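Prophenoloxidase b (Marsupenaeus japonicus, PDB 3WKY) is a copper-containing prophenoloxidase of crustacean hemolymph, whose active form probably hydroxylates monophenols and oxidises o-diphenols at a dicopper site. Local coordinates at residues Glu10-Phe15 with Asp130-Pro135; Thr44-Leu49 with Val103-Asn108; Glu65-Phe70 with Asn267-Ser272; Lys85-Ala90 with Ala114-Thr119. One frame throughout, in Å; residues are numbered along the deposited sequence.

Contact 1: Glu10-Phe15 with Asp130-Pro135; sequences ELRQLF and DTPPLP
The backbones of Glu-10-Phe-15 and Asp-130-Pro-135 come nearest at Arg-12 and Thr-131, whose CA atoms lie 6.4 Å apart. In this hemocyanin-type fold, one turn of the N-terminal chain packs against the extended loop that joins helix 109-122 to helix 134-137. The main apolar contact is a CH-pi interaction between Pro-132 and the Phe-15 ring. Pro-132 CD sits 3.7 Å from the centroid of the Phe-15 ring, only 12° off the ring normal. With CG anti to the carbonyl carbon (chi1 -70°), the root of the ring comes against the proline, Phe-15 CG lying 3.5 Å from Pro-132 CG. The two side chains cross at about a right angle. Tyr-117 meets the Phe-15 ring edge-to-face, and Tyr-120 adds a further aromatic contact.

Arg-12 borders the loop on the polar side. In one of its two conformers, Asp-130 O stands over the centre of the guanidinium, 3.2 Å from Arg-12 CZ, and Asp-130 OD1 is 4.2 Å from Arg-12 NH2. The N-H groups do not point at the carbonyl oxygen, so this is a polar contact over a face rather than a hydrogen bond. OD1 lies well out of the guanidinium plane and contributes charge attraction alone. Thr-131 OG1 is bonded to Pro-128 O, within its own loop. The methyl of Thr-131 makes a looser contact, with CG2 4.0 Å from Phe-15 CZ.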
loop_
_atom_site.group_PDB
_atom_site.type_symbol
_atom_site.label_atom_id
_atom_site.label_comp_id
_atom_site.label_asym_id
_atom_site.label_seq_id
_atom_site.Cartn_x
_atom_site.Cartn_y
_atom_site.Cartn_z
ATOM N N GLU A 10 -56.322 23.018 -15.599
ATOM C CA GLU A 10 -56.678 22.763 -14.216
ATOM C C GLU A 10 -55.725 21.682 -13.703
ATOM O O GLU A 10 -55.263 21.732 -12.563
ATOM C CB GLU A 10 -58.117 22.257 -14.111
ATOM C CG GLU A 10 -59.195 23.252 -14.528
ATOM C CD GLU A 10 -60.542 22.940 -13.892
ATOM O OE1 GLU A 10 -60.562 22.288 -12.823
ATOM O OE2 GLU A 10 -61.581 23.346 -14.453
ATOM N N LEU A 11 -55.450 20.702 -14.565
ATOM C CA LEU A 11 -54.524 19.605 -14.270
ATOM C C LEU A 11 -53.100 20.087 -14.077
ATOM O O LEU A 11 -52.384 19.623 -13.201
ATOM C CB LEU A 11 -54.521 18.611 -15.424
ATOM C CG LEU A 11 -55.717 17.680 -15.509
ATOM C CD1 LEU A 11 -55.740 16.991 -16.870
ATOM C CD2 LEU A 11 -55.631 16.676 -14.386
ATOM N N ARG A 12 -52.690 21.008 -14.932
ATOM C CA ARG A 12 -51.350 21.580 -14.891
ATOM C C ARG A 12 -51.099 22.301 -13.573
ATOM O O ARG A 12 -49.964 22.395 -13.102
ATOM C CB ARG A 12 -51.183 22.556 -16.048
ATOM C CG ARG A 12 -49.759 22.997 -16.306
ATOM C CD ARG A 12 -49.659 23.598 -17.695
ATOM N NE ARG A 12 -50.676 23.034 -18.580
ATOM C CZ ARG A 12 -50.706 23.202 -19.898
ATOM N NH1 ARG A 12 -49.764 23.913 -20.501
ATOM N NH2 ARG A 12 -51.677 22.652 -20.617
ATOM N N GLN A 13 -52.169 22.812 -12.976
ATOM C CA GLN A 13 -52.063 23.525 -11.708
ATOM C C GLN A 13 -51.689 22.599 -10.555
ATOM O O GLN A 13 -51.206 23.053 -9.521
ATOM C CB GLN A 13 -53.374 24.247 -11.396
ATOM C CG GLN A 13 -53.643 25.445 -12.287
ATOM C CD GLN A 13 -54.971 26.109 -11.977
ATOM O OE1 GLN A 13 -55.857 25.502 -11.367
ATOM N NE2 GLN A 13 -55.114 27.360 -12.393
ATOM N N LEU A 14 -51.916 21.300 -10.730
ATOM C CA LEU A 14 -51.599 20.328 -9.688
ATOM C C LEU A 14 -50.090 20.197 -9.480
ATOM O O LEU A 14 -49.647 19.738 -8.431
ATOM C CB LEU A 14 -52.187 18.967 -10.037
ATOM C CG LEU A 14 -53.659 18.970 -10.448
ATOM C CD1 LEU A 14 -54.022 17.661 -11.132
ATOM C CD2 LEU A 14 -54.545 19.201 -9.248
ATOM N N PHE A 15 -49.314 20.594 -10.485
ATOM C CA PHE A 15 -47.853 20.532 -10.416
ATOM C C PHE A 15 -47.299 21.672 -9.572
ATOM O O PHE A 15 -46.147 21.624 -9.130
ATOM C CB PHE A 15 -47.249 20.656 -11.823
ATOM C CG PHE A 15 -47.479 19.456 -12.718
ATOM C CD1 PHE A 15 -48.651 19.329 -13.461
ATOM C CD2 PHE A 15 -46.492 18.482 -12.863
ATOM C CE1 PHE A 15 -48.850 18.237 -14.300
ATOM C CE2 PHE A 15 -46.682 17.385 -13.705
ATOM C CZ PHE A 15 -47.864 17.260 -14.424
ATOM N N ASP A 130 -47.663 19.044 -22.612
ATOM C CA ASP A 130 -48.493 19.946 -21.819
ATOM C C ASP A 130 -48.095 19.984 -20.339
ATOM O O ASP A 130 -48.718 20.694 -19.549
ATOM C CB ASP A 130 -49.971 19.555 -21.939
ATOM C CG ASP A 130 -50.506 19.731 -23.353
ATOM O OD1 ASP A 130 -50.076 20.687 -24.021
ATOM O OD2 ASP A 130 -51.341 18.912 -23.791
ATOM N N THR A 131 -47.077 19.217 -19.951
ATOM C CA THR A 131 -46.592 19.303 -18.573
ATOM C C THR A 131 -45.767 20.576 -18.430
ATOM O O THR A 131 -45.145 21.022 -19.390
ATOM C CB THR A 131 -45.750 18.075 -18.163
ATOM O OG1 THR A 131 -44.627 17.949 -19.041
ATOM C CG2 THR A 131 -46.576 16.814 -18.230
ATOM N N PRO A 132 -45.763 21.182 -17.231
ATOM C CA PRO A 132 -44.939 22.383 -17.060
ATOM C C PRO A 132 -43.462 22.013 -17.109
ATOM O O PRO A 132 -43.133 20.871 -16.782
ATOM C CB PRO A 132 -45.307 22.867 -15.652
ATOM C CG PRO A 132 -45.847 21.652 -14.954
ATOM C CD PRO A 132 -46.527 20.842 -16.015
ATOM N N PRO A 133 -42.595 22.954 -17.520
ATOM C CA PRO A 133 -41.148 22.714 -17.487
ATOM C C PRO A 133 -40.741 22.410 -16.056
ATOM O O PRO A 133 -41.191 23.102 -15.134
ATOM C CB PRO A 133 -40.553 24.064 -17.908
ATOM C CG PRO A 133 -41.652 24.733 -18.691
ATOM C CD PRO A 133 -42.925 24.301 -18.021
ATOM N N LEU A 134 -39.918 21.388 -15.862
ATOM C CA LEU A 134 -39.543 21.004 -14.505
ATOM C C LEU A 134 -38.898 22.120 -13.662
ATOM O O LEU A 134 -39.185 22.223 -12.470
ATOM C CB LEU A 134 -38.679 19.736 -14.522
ATOM C CG LEU A 134 -38.423 19.056 -13.175
ATOM C CD1 LEU A 134 -39.723 18.630 -12.483
ATOM C CD2 LEU A 134 -37.529 17.847 -13.417
ATOM N N PRO A 135 -38.033 22.962 -14.264
ATOM C CA PRO A 135 -37.463 24.005 -13.399
ATOM C C PRO A 135 -38.476 25.019 -12.863
ATOM O O PRO A 135 -38.190 25.637 -11.844
ATOM C CB PRO A 135 -36.447 24.704 -14.307
ATOM C CG PRO A 135 -36.038 23.643 -15.283
ATOM C CD PRO A 135 -37.307 22.865 -15.546
#

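Contact 2: Thr44-Leu49 with Val103-Asn108; sequences TAVTVL and VKDHVN
Thr-47 OG1 is gripped by three groups: His-106 NE2, a water and Met-102 O. The bond from His-106 NE2 to Thr-47 OG1 is 3.1 Å long. The same N-H is shared with Thr-47 O, 2.8 Å from His-106 NE2. Both acceptors lie close to the imidazole plane. The donor stands above the Thr-47 carbonyl plane, and the N-H...O angle is a bent 134°. Thus one side-chain N-H holds both the hydroxyl and the carbonyl of a single residue on strand 45-47.

Apolar groups fix the ring from other directions. Leu-49 CB sits over one face, 4.0 Å from the centroid, in a CH-pi contact. Val-46 CG1 approaches His-106 CE1 to 3.4 Å. An alanine in place of His-106 would probably leave Thr-47 O without this side-chain donor and open a gap beneath Leu-49 CB.

Asp-105 makes the second anchor. Its OD2 takes the N-H of Thr-47 at 3.0 Å on the anti side, in a fairly straight bond of 161°. A water links Asp-105 OD2 to Ala-45 O, while the water on Thr-47 OG1 also accepts from Asp-105 N. Asp-105 OD1 accepts from Thr-22 N, tying the start of helix 22-29 to the same turn. With backbone N-H groups and a water all donating to it, the Asp-105 carboxylate is probably ionised.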
loop_
_atom_site.group_PDB
_atom_site.type_symbol
_atom_site.label_atom_id
_atom_site.label_comp_id
_atom_site.label_asym_id
_atom_site.label_seq_id
_atom_site.Cartn_x
_atom_site.Cartn_y
_atom_site.Cartn_z
ATOM N N THR A 44 -52.431 20.941 10.974
ATOM C CA THR A 44 -53.116 21.958 10.181
ATOM C C THR A 44 -54.161 21.380 9.236
ATOM O O THR A 44 -54.400 20.171 9.207
ATOM C CB THR A 44 -52.132 22.798 9.341
ATOM O OG1 THR A 44 -51.024 21.983 8.940
ATOM C CG2 THR A 44 -51.626 23.986 10.143
ATOM N N ALA A 45 -54.779 22.268 8.464
ATOM C CA ALA A 45 -55.781 21.878 7.484
ATOM C C ALA A 45 -55.174 20.958 6.430
ATOM O O ALA A 45 -54.240 21.330 5.714
ATOM C CB ALA A 45 -56.394 23.104 6.836
ATOM N N VAL A 46 -55.720 19.751 6.352
ATOM C CA VAL A 46 -55.257 18.729 5.430
ATOM C C VAL A 46 -56.514 18.052 4.885
ATOM O O VAL A 46 -57.516 17.965 5.592
ATOM C CB VAL A 46 -54.325 17.737 6.175
ATOM C CG1 VAL A 46 -54.549 16.306 5.741
ATOM C CG2 VAL A 46 -52.861 18.146 6.012
ATOM N N THR A 47 -56.493 17.617 3.627
ATOM C CA THR A 47 -57.658 16.955 3.047
ATOM C C THR A 47 -57.941 15.654 3.767
ATOM O O THR A 47 -57.025 15.008 4.274
ATOM C CB THR A 47 -57.462 16.621 1.557
ATOM O OG1 THR A 47 -56.277 15.833 1.399
ATOM C CG2 THR A 47 -57.354 17.885 0.728
ATOM N N VAL A 48 -59.212 15.271 3.822
ATOM C CA VAL A 48 -59.568 13.956 4.323
ATOM C C VAL A 48 -59.274 12.950 3.224
ATOM O O VAL A 48 -59.678 13.142 2.076
ATOM C CB VAL A 48 -61.061 13.865 4.700
ATOM C CG1 VAL A 48 -61.393 12.468 5.222
ATOM C CG2 VAL A 48 -61.411 14.924 5.738
ATOM N N LEU A 49 -58.564 11.883 3.567
ATOM C CA LEU A 49 -58.278 10.842 2.590
ATOM C C LEU A 49 -59.310 9.719 2.688
ATOM O O LEU A 49 -59.298 8.938 3.637
ATOM C CB LEU A 49 -56.861 10.289 2.779
ATOM C CG LEU A 49 -56.416 9.225 1.772
ATOM C CD1 LEU A 49 -56.543 9.761 0.360
ATOM C CD2 LEU A 49 -54.988 8.763 2.045
ATOM N N VAL A 103 -55.174 13.399 -2.539
ATOM C CA VAL A 103 -54.016 12.633 -2.073
ATOM C C VAL A 103 -52.779 13.506 -1.822
ATOM O O VAL A 103 -51.851 13.095 -1.122
ATOM C CB VAL A 103 -53.675 11.484 -3.057
ATOM C CG1 VAL A 103 -52.880 12.008 -4.239
ATOM C CG2 VAL A 103 -52.912 10.387 -2.353
ATOM N N LYS A 104 -52.789 14.714 -2.375
ATOM C CA LYS A 104 -51.618 15.585 -2.382
ATOM C C LYS A 104 -51.023 15.868 -1.000
ATOM O O LYS A 104 -49.798 15.918 -0.854
ATOM C CB LYS A 104 -51.944 16.899 -3.085
ATOM C CG LYS A 104 -50.783 17.862 -3.164
ATOM C CD LYS A 104 -51.213 19.169 -3.795
ATOM C CE LYS A 104 -50.020 19.986 -4.238
ATOM N NZ LYS A 104 -49.318 20.718 -3.155
ATOM N N ASP A 105 -51.877 16.046 0.009
ATOM C CA ASP A 105 -51.406 16.310 1.373
ATOM C C ASP A 105 -50.779 15.094 2.052
ATOM O O ASP A 105 -50.156 15.222 3.104
ATOM C CB ASP A 105 -52.562 16.803 2.257
ATOM C CG ASP A 105 -52.880 18.269 2.052
ATOM O OD1 ASP A 105 -51.945 19.062 1.808
ATOM O OD2 ASP A 105 -54.074 18.632 2.152
ATOM N N HIS A 106 -50.951 13.918 1.457
ATOM C CA HIS A 106 -50.636 12.666 2.129
ATOM C C HIS A 106 -49.486 11.892 1.502
ATOM O O HIS A 106 -49.109 10.831 2.003
ATOM C CB HIS A 106 -51.884 11.789 2.168
ATOM C CG HIS A 106 -53.074 12.486 2.750
ATOM N ND1 HIS A 106 -53.372 12.447 4.096
ATOM C CD2 HIS A 106 -54.013 13.276 2.176
ATOM C CE1 HIS A 106 -54.457 13.167 4.323
ATOM N NE2 HIS A 106 -54.864 13.683 3.176
ATOM N N VAL A 107 -48.938 12.420 0.411
ATOM C CA VAL A 107 -47.843 11.764 -0.298
ATOM C C VAL A 107 -46.625 12.671 -0.374
ATOM O O VAL A 107 -46.752 13.901 -0.385
ATOM C CB VAL A 107 -48.243 11.366 -1.737
ATOM C CG1 VAL A 107 -49.215 10.206 -1.726
ATOM C CG2 VAL A 107 -48.839 12.549 -2.462
ATOM N N ASN A 108 -45.443 12.059 -0.395
ATOM C CA ASN A 108 -44.184 12.758 -0.608
ATOM C C ASN A 108 -44.311 13.632 -1.870
ATOM O O ASN A 108 -44.803 13.167 -2.897
ATOM C CB ASN A 108 -43.081 11.696 -0.762
ATOM C CG ASN A 108 -41.749 12.282 -1.144
ATOM O OD1 ASN A 108 -41.559 12.702 -2.282
ATOM N ND2 ASN A 108 -40.804 12.293 -0.201
HETATM O O HOH W 1 -54.319 21.303 2.654
HETATM O O HOH W 2 -54.427 17.013 -0.409
#

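Contact 3: Glu65-Phe70 with Asn267-Ser272; sequences EGIPFF and NGQEWS
Pro-68 and Trp-271 form the tight part of this contact between two loops. Pro-68 CG lies 3.6 Å from Trp-271 CH2, and the two side chains slide past each other in opposite directions. It is an off-centre CH-pi contact: Pro-68 CG is 4.1 Å from the centroid of the six-membered ring and 30° off its normal. Trp-271 CZ3 also meets the edge of the Phe-70 ring, near its plane, at 4.4 Å from Phe-70 CE1. Trp-271 is backbone-bonded to Leu-263, and Ser-272 to Ser-378.

The other end is looser and wetter. Asn-267 OD1 rests 3.4 Å from Gly-66 CA. A water bridges Gly-66 N and Asn-267 OD1, though its bond to the latter is weak. The nearest side-chain atom of Asn-267 is about 3 Å from a bound sodium ion. An alanine in place of Asn-267 would probably cost the water its weak bond to this side chain and open a gap beside Gly-66 CA. Gly-66 has a positive phi of 94°, where a CB would jam against the preceding carbonyl O.

Beyond the contact, the 65-70 loop leads into helix 74-89. Phe-69 points away from the 267-272 loop and packs on Val-80 of helix 74-89 and Ala-110 of helix 109-122.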
loop_
_atom_site.group_PDB
_atom_site.type_symbol
_atom_site.label_atom_id
_atom_site.label_comp_id
_atom_site.label_asym_id
_atom_site.label_seq_id
_atom_site.Cartn_x
_atom_site.Cartn_y
_atom_site.Cartn_z
ATOM N N GLU A 65 -42.630 12.211 3.838
ATOM C CA GLU A 65 -42.401 13.574 3.370
ATOM C C GLU A 65 -41.009 14.034 3.797
ATOM O O GLU A 65 -40.469 13.542 4.786
ATOM C CB GLU A 65 -43.460 14.521 3.958
ATOM C CG GLU A 65 -43.345 15.979 3.503
ATOM C CD GLU A 65 -43.239 16.962 4.662
ATOM O OE1 GLU A 65 -43.943 16.769 5.679
ATOM O OE2 GLU A 65 -42.454 17.931 4.554
ATOM N N GLY A 66 -40.429 14.976 3.064
ATOM C CA GLY A 66 -39.174 15.579 3.483
ATOM C C GLY A 66 -37.896 14.976 2.927
ATOM O O GLY A 66 -36.798 15.307 3.390
ATOM N N ILE A 67 -38.032 14.082 1.949
ATOM C CA ILE A 67 -36.873 13.527 1.253
ATOM C C ILE A 67 -37.169 13.544 -0.242
ATOM O O ILE A 67 -38.336 13.631 -0.641
ATOM C CB ILE A 67 -36.538 12.078 1.698
ATOM C CG1 ILE A 67 -37.687 11.122 1.377
ATOM C CG2 ILE A 67 -36.163 12.025 3.194
ATOM C CD1 ILE A 67 -37.359 9.657 1.648
ATOM N N PRO A 68 -36.119 13.469 -1.075
ATOM C CA PRO A 68 -36.362 13.427 -2.524
ATOM C C PRO A 68 -36.978 12.107 -2.982
ATOM O O PRO A 68 -37.017 11.137 -2.219
ATOM C CB PRO A 68 -34.948 13.562 -3.119
ATOM C CG PRO A 68 -34.119 14.179 -2.034
ATOM C CD PRO A 68 -34.687 13.624 -0.756
ATOM N N PHE A 69 -37.460 12.078 -4.228
ATOM C CA PHE A 69 -37.774 10.823 -4.903
ATOM C C PHE A 69 -36.463 10.220 -5.400
ATOM O O PHE A 69 -35.788 10.792 -6.273
ATOM C CB PHE A 69 -38.712 11.086 -6.099
ATOM C CG PHE A 69 -38.800 9.950 -7.089
ATOM C CD1 PHE A 69 -39.069 8.656 -6.674
ATOM C CD2 PHE A 69 -38.658 10.195 -8.459
ATOM C CE1 PHE A 69 -39.153 7.615 -7.588
ATOM C CE2 PHE A 69 -38.754 9.161 -9.381
ATOM C CZ PHE A 69 -38.998 7.869 -8.952
ATOM N N PHE A 70 -36.101 9.070 -4.844
ATOM C CA PHE A 70 -34.869 8.393 -5.221
ATOM C C PHE A 70 -35.164 7.368 -6.306
ATOM O O PHE A 70 -35.477 6.204 -6.029
ATOM C CB PHE A 70 -34.234 7.762 -3.987
ATOM C CG PHE A 70 -33.722 8.774 -3.009
ATOM C CD1 PHE A 70 -32.918 9.820 -3.440
ATOM C CD2 PHE A 70 -34.085 8.718 -1.674
ATOM C CE1 PHE A 70 -32.454 10.773 -2.547
ATOM C CE2 PHE A 70 -33.622 9.662 -0.778
ATOM C CZ PHE A 70 -32.812 10.691 -1.214
ATOM N N ASN A 267 -37.721 21.389 1.271
ATOM C CA ASN A 267 -37.910 21.020 2.665
ATOM C C ASN A 267 -36.684 21.372 3.499
ATOM O O ASN A 267 -36.547 20.914 4.633
ATOM C CB ASN A 267 -38.226 19.524 2.802
ATOM C CG ASN A 267 -39.537 19.140 2.144
ATOM O OD1 ASN A 267 -39.586 18.226 1.317
ATOM N ND2 ASN A 267 -40.607 19.835 2.507
ATOM N N GLY A 268 -35.789 22.181 2.932
ATOM C CA GLY A 268 -34.636 22.681 3.673
ATOM C C GLY A 268 -33.497 21.686 3.787
ATOM O O GLY A 268 -32.507 21.918 4.496
ATOM N N GLN A 269 -33.636 20.573 3.071
ATOM C CA GLN A 269 -32.659 19.495 3.110
ATOM C C GLN A 269 -31.558 19.678 2.058
ATOM O O GLN A 269 -31.803 19.465 0.868
ATOM C CB GLN A 269 -33.381 18.172 2.875
ATOM C CG GLN A 269 -34.384 17.821 3.956
ATOM C CD GLN A 269 -33.882 16.712 4.864
ATOM O OE1 GLN A 269 -33.857 15.540 4.474
ATOM N NE2 GLN A 269 -33.471 17.076 6.079
ATOM N N GLU A 270 -30.357 20.065 2.497
ATOM C CA GLU A 270 -29.222 20.224 1.583
ATOM C C GLU A 270 -28.704 18.871 1.093
ATOM O O GLU A 270 -28.493 17.969 1.904
ATOM C CB GLU A 270 -28.085 20.992 2.260
ATOM C CG GLU A 270 -26.808 21.009 1.420
ATOM C CD GLU A 270 -25.773 22.017 1.885
ATOM O OE1 GLU A 270 -24.609 21.608 2.114
ATOM O OE2 GLU A 270 -26.110 23.217 1.995
ATOM N N TRP A 271 -28.508 18.726 -0.220
ATOM C CA TRP A 271 -28.038 17.473 -0.787
ATOM C C TRP A 271 -26.626 17.186 -0.283
ATOM O O TRP A 271 -25.784 18.088 -0.195
ATOM C CB TRP A 271 -28.006 17.532 -2.323
ATOM C CG TRP A 271 -29.378 17.571 -2.963
ATOM C CD1 TRP A 271 -30.200 18.659 -3.083
ATOM C CD2 TRP A 271 -30.076 16.469 -3.572
ATOM N NE1 TRP A 271 -31.369 18.298 -3.714
ATOM C CE2 TRP A 271 -31.316 16.966 -4.033
ATOM C CE3 TRP A 271 -29.768 15.118 -3.777
ATOM C CZ2 TRP A 271 -32.252 16.153 -4.678
ATOM C CZ3 TRP A 271 -30.701 14.313 -4.406
ATOM C CH2 TRP A 271 -31.932 14.834 -4.852
ATOM N N SER A 272 -26.365 15.919 0.005
ATOM C CA SER A 272 -25.032 15.493 0.406
ATOM C C SER A 272 -24.037 15.714 -0.724
ATOM O O SER A 272 -24.401 15.704 -1.904
ATOM C CB SER A 272 -25.054 14.023 0.810
ATOM O OG SER A 272 -25.809 13.875 2.004
HETATM O O HOH W 3 -42.085 16.118 0.605
#

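Contact 4: Lys85-Ala90 with Ala114-Thr119; sequences KVFIEA and AALYHT
Phe-87 and Thr-119 are brought together by matching first torsions. Phe-87 CG is anti to its carbonyl carbon (chi1 -71°), and so is Thr-119 OG1 (chi1 -67°). The setting is a helix-helix packing in the all-alpha domain of the hemocyanin family. Segments 85-89 and 114-119 run in broadly the same direction, 35° apart, with axes 9.2 Å from each other at closest approach.

The Phe-87 and Thr-119 side chains meet at about a right angle. Thr-119 OG1 lies in the plane of the Phe-87 ring, at its edge, and 3.2 Å from Phe-87 CB. This buried hydroxyl is satisfied within its own helix: Thr-119 OG1 donates to Ala-115 O at 2.7 Å. Thr-119 N donates to the same oxygen from the opposite face of the carbonyl plane. The hydroxyl is thereby held while carbon packs around it.

Farther along the ring, Phe-87 CE2 touches Ala-115 CB at 4.1 Å. In one of the two conformers of Leu-116, its CD2 lies 3.9 Å from Phe-87 CE2. Leu-96 and Val-99 of helix 93-103 also pack on Phe-87. Ile-88 slides past Thr-119 to reach His-118, whose ND1 is bonded to Leu-204 O. Here Ile-88 CD1 comes to 4.0 Å from His-118 CD2.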
loop_
_atom_site.group_PDB
_atom_site.type_symbol
_atom_site.label_atom_id
_atom_site.label_comp_id
_atom_site.label_asym_id
_atom_site.label_seq_id
_atom_site.Cartn_x
_atom_site.Cartn_y
_atom_site.Cartn_z
ATOM N N LYS A 85 -50.499 4.495 -10.937
ATOM C CA LYS A 85 -51.473 3.485 -11.346
ATOM C C LYS A 85 -52.897 3.989 -11.120
ATOM O O LYS A 85 -53.767 3.833 -11.980
ATOM C CB LYS A 85 -51.250 2.174 -10.586
ATOM C CG LYS A 85 -52.354 1.131 -10.806
ATOM C CD LYS A 85 -52.163 -0.091 -9.923
ATOM C CE LYS A 85 -53.389 -0.998 -9.949
ATOM N NZ LYS A 85 -53.635 -1.572 -11.296
ATOM N N VAL A 86 -53.124 4.611 -9.968
ATOM C CA VAL A 86 -54.430 5.165 -9.644
ATOM C C VAL A 86 -54.772 6.341 -10.556
ATOM O O VAL A 86 -55.899 6.438 -11.041
ATOM C CB VAL A 86 -54.515 5.585 -8.156
ATOM C CG1 VAL A 86 -55.882 6.175 -7.839
ATOM C CG2 VAL A 86 -54.228 4.394 -7.259
ATOM N N PHE A 87 -53.795 7.218 -10.800
ATOM C CA PHE A 87 -53.982 8.361 -11.692
ATOM C C PHE A 87 -54.323 7.885 -13.108
ATOM O O PHE A 87 -55.235 8.401 -13.755
ATOM C CB PHE A 87 -52.703 9.202 -11.784
ATOM C CG PHE A 87 -52.366 9.978 -10.532
ATOM C CD1 PHE A 87 -53.270 10.101 -9.486
ATOM C CD2 PHE A 87 -51.132 10.613 -10.422
ATOM C CE1 PHE A 87 -52.941 10.830 -8.340
ATOM C CE2 PHE A 87 -50.796 11.343 -9.288
ATOM C CZ PHE A 87 -51.703 11.454 -8.245
ATOM N N ILE A 88 -53.560 6.907 -13.581
ATOM C CA ILE A 88 -53.673 6.412 -14.947
ATOM C C ILE A 88 -55.008 5.704 -15.165
ATOM O O ILE A 88 -55.617 5.821 -16.235
ATOM C CB ILE A 88 -52.501 5.460 -15.262
ATOM C CG1 ILE A 88 -51.204 6.266 -15.411
ATOM C CG2 ILE A 88 -52.770 4.642 -16.517
ATOM C CD1 ILE A 88 -49.933 5.444 -15.175
ATOM N N GLU A 89 -55.465 4.985 -14.145
ATOM C CA GLU A 89 -56.680 4.179 -14.264
ATOM C C GLU A 89 -57.961 4.949 -13.918
ATOM O O GLU A 89 -59.054 4.393 -13.980
ATOM C CB GLU A 89 -56.562 2.903 -13.424
ATOM C CG GLU A 89 -55.509 1.921 -13.933
ATOM C CD GLU A 89 -55.389 0.676 -13.066
ATOM O OE1 GLU A 89 -56.036 0.621 -11.998
ATOM O OE2 GLU A 89 -54.642 -0.250 -13.449
ATOM N N ALA A 90 -57.828 6.223 -13.560
ATOM C CA ALA A 90 -58.993 7.065 -13.278
ATOM C C ALA A 90 -59.931 7.111 -14.484
ATOM O O ALA A 90 -59.476 7.252 -15.624
ATOM C CB ALA A 90 -58.556 8.465 -12.900
ATOM N N ALA A 114 -43.460 13.021 -9.645
ATOM C CA ALA A 114 -42.982 11.976 -10.555
ATOM C C ALA A 114 -44.154 11.178 -11.116
ATOM O O ALA A 114 -44.233 10.934 -12.322
ATOM C CB ALA A 114 -42.000 11.051 -9.837
ATOM N N ALA A 115 -45.065 10.782 -10.231
ATOM C CA ALA A 115 -46.266 10.046 -10.627
ATOM C C ALA A 115 -47.116 10.834 -11.635
ATOM O O ALA A 115 -47.658 10.258 -12.590
ATOM C CB ALA A 115 -47.097 9.671 -9.378
ATOM N N LEU A 116 -47.220 12.145 -11.433
ATOM C CA LEU A 116 -47.988 13.003 -12.336
ATOM C C LEU A 116 -47.369 13.062 -13.730
ATOM O O LEU A 116 -48.061 12.910 -14.740
ATOM C CB LEU A 116 -48.093 14.423 -11.779
ATOM C CG LEU A 116 -49.352 14.791 -10.998
ATOM C CD1 LEU A 116 -49.355 16.284 -10.706
ATOM C CD2 LEU A 116 -50.595 14.387 -11.786
ATOM N N TYR A 117 -46.058 13.290 -13.793
ATOM C CA TYR A 117 -45.379 13.327 -15.091
ATOM C C TYR A 117 -45.505 11.976 -15.785
ATOM O O TYR A 117 -45.765 11.912 -16.992
ATOM C CB TYR A 117 -43.896 13.703 -14.937
ATOM C CG TYR A 117 -43.618 15.189 -14.815
ATOM C CD1 TYR A 117 -43.461 15.980 -15.939
ATOM C CD2 TYR A 117 -43.466 15.788 -13.565
ATOM C CE1 TYR A 117 -43.188 17.339 -15.830
ATOM C CE2 TYR A 117 -43.195 17.145 -13.444
ATOM C CZ TYR A 117 -43.058 17.913 -14.576
ATOM O OH TYR A 117 -42.785 19.260 -14.451
ATOM N N HIS A 118 -45.320 10.892 -15.037
ATOM C CA HIS A 118 -45.431 9.561 -15.632
ATOM C C HIS A 118 -46.831 9.344 -16.199
ATOM O O HIS A 118 -47.006 8.721 -17.257
ATOM C CB HIS A 118 -45.127 8.463 -14.613
ATOM C CG HIS A 118 -45.262 7.081 -15.166
ATOM N ND1 HIS A 118 -44.616 6.669 -16.318
ATOM C CD2 HIS A 118 -45.965 6.007 -14.733
ATOM C CE1 HIS A 118 -44.916 5.408 -16.562
ATOM N NE2 HIS A 118 -45.733 4.980 -15.612
ATOM N N THR A 119 -47.820 9.865 -15.483
ATOM C CA THR A 119 -49.223 9.759 -15.894
ATOM C C THR A 119 -49.484 10.413 -17.253
ATOM O O THR A 119 -50.241 9.870 -18.071
ATOM C CB THR A 119 -50.140 10.353 -14.820
ATOM O OG1 THR A 119 -50.072 9.531 -13.646
ATOM C CG2 THR A 119 -51.592 10.416 -15.317
#

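In the fold
Helix 109-122 connects all four contacts. Contacts 1 and 4, with centres 13 Å apart, join through Tyr-117, whose OH lies 2.9 Å from Pro-132 O in a probable hydrogen bond. Contacts 2 and 3 meet at the helix start, where Asn-108 ND2 is 2.8 Å from Ile-67 O, again probably bonded; Asn-108 OD1 caps Val-111 N. Contact 3 reaches contact 4 through Phe-69 CD2, 3.7 Å from Ala-114 CB. None of the eight segments supplies a residue of the copper pocket. The Phe-70 side chain is about 12 Å from the Cu2-O2 cluster, and Phe-72 lines that pocket. Thr-131 touches His-201, on the helix carrying His-199 and His-203 of the pocket.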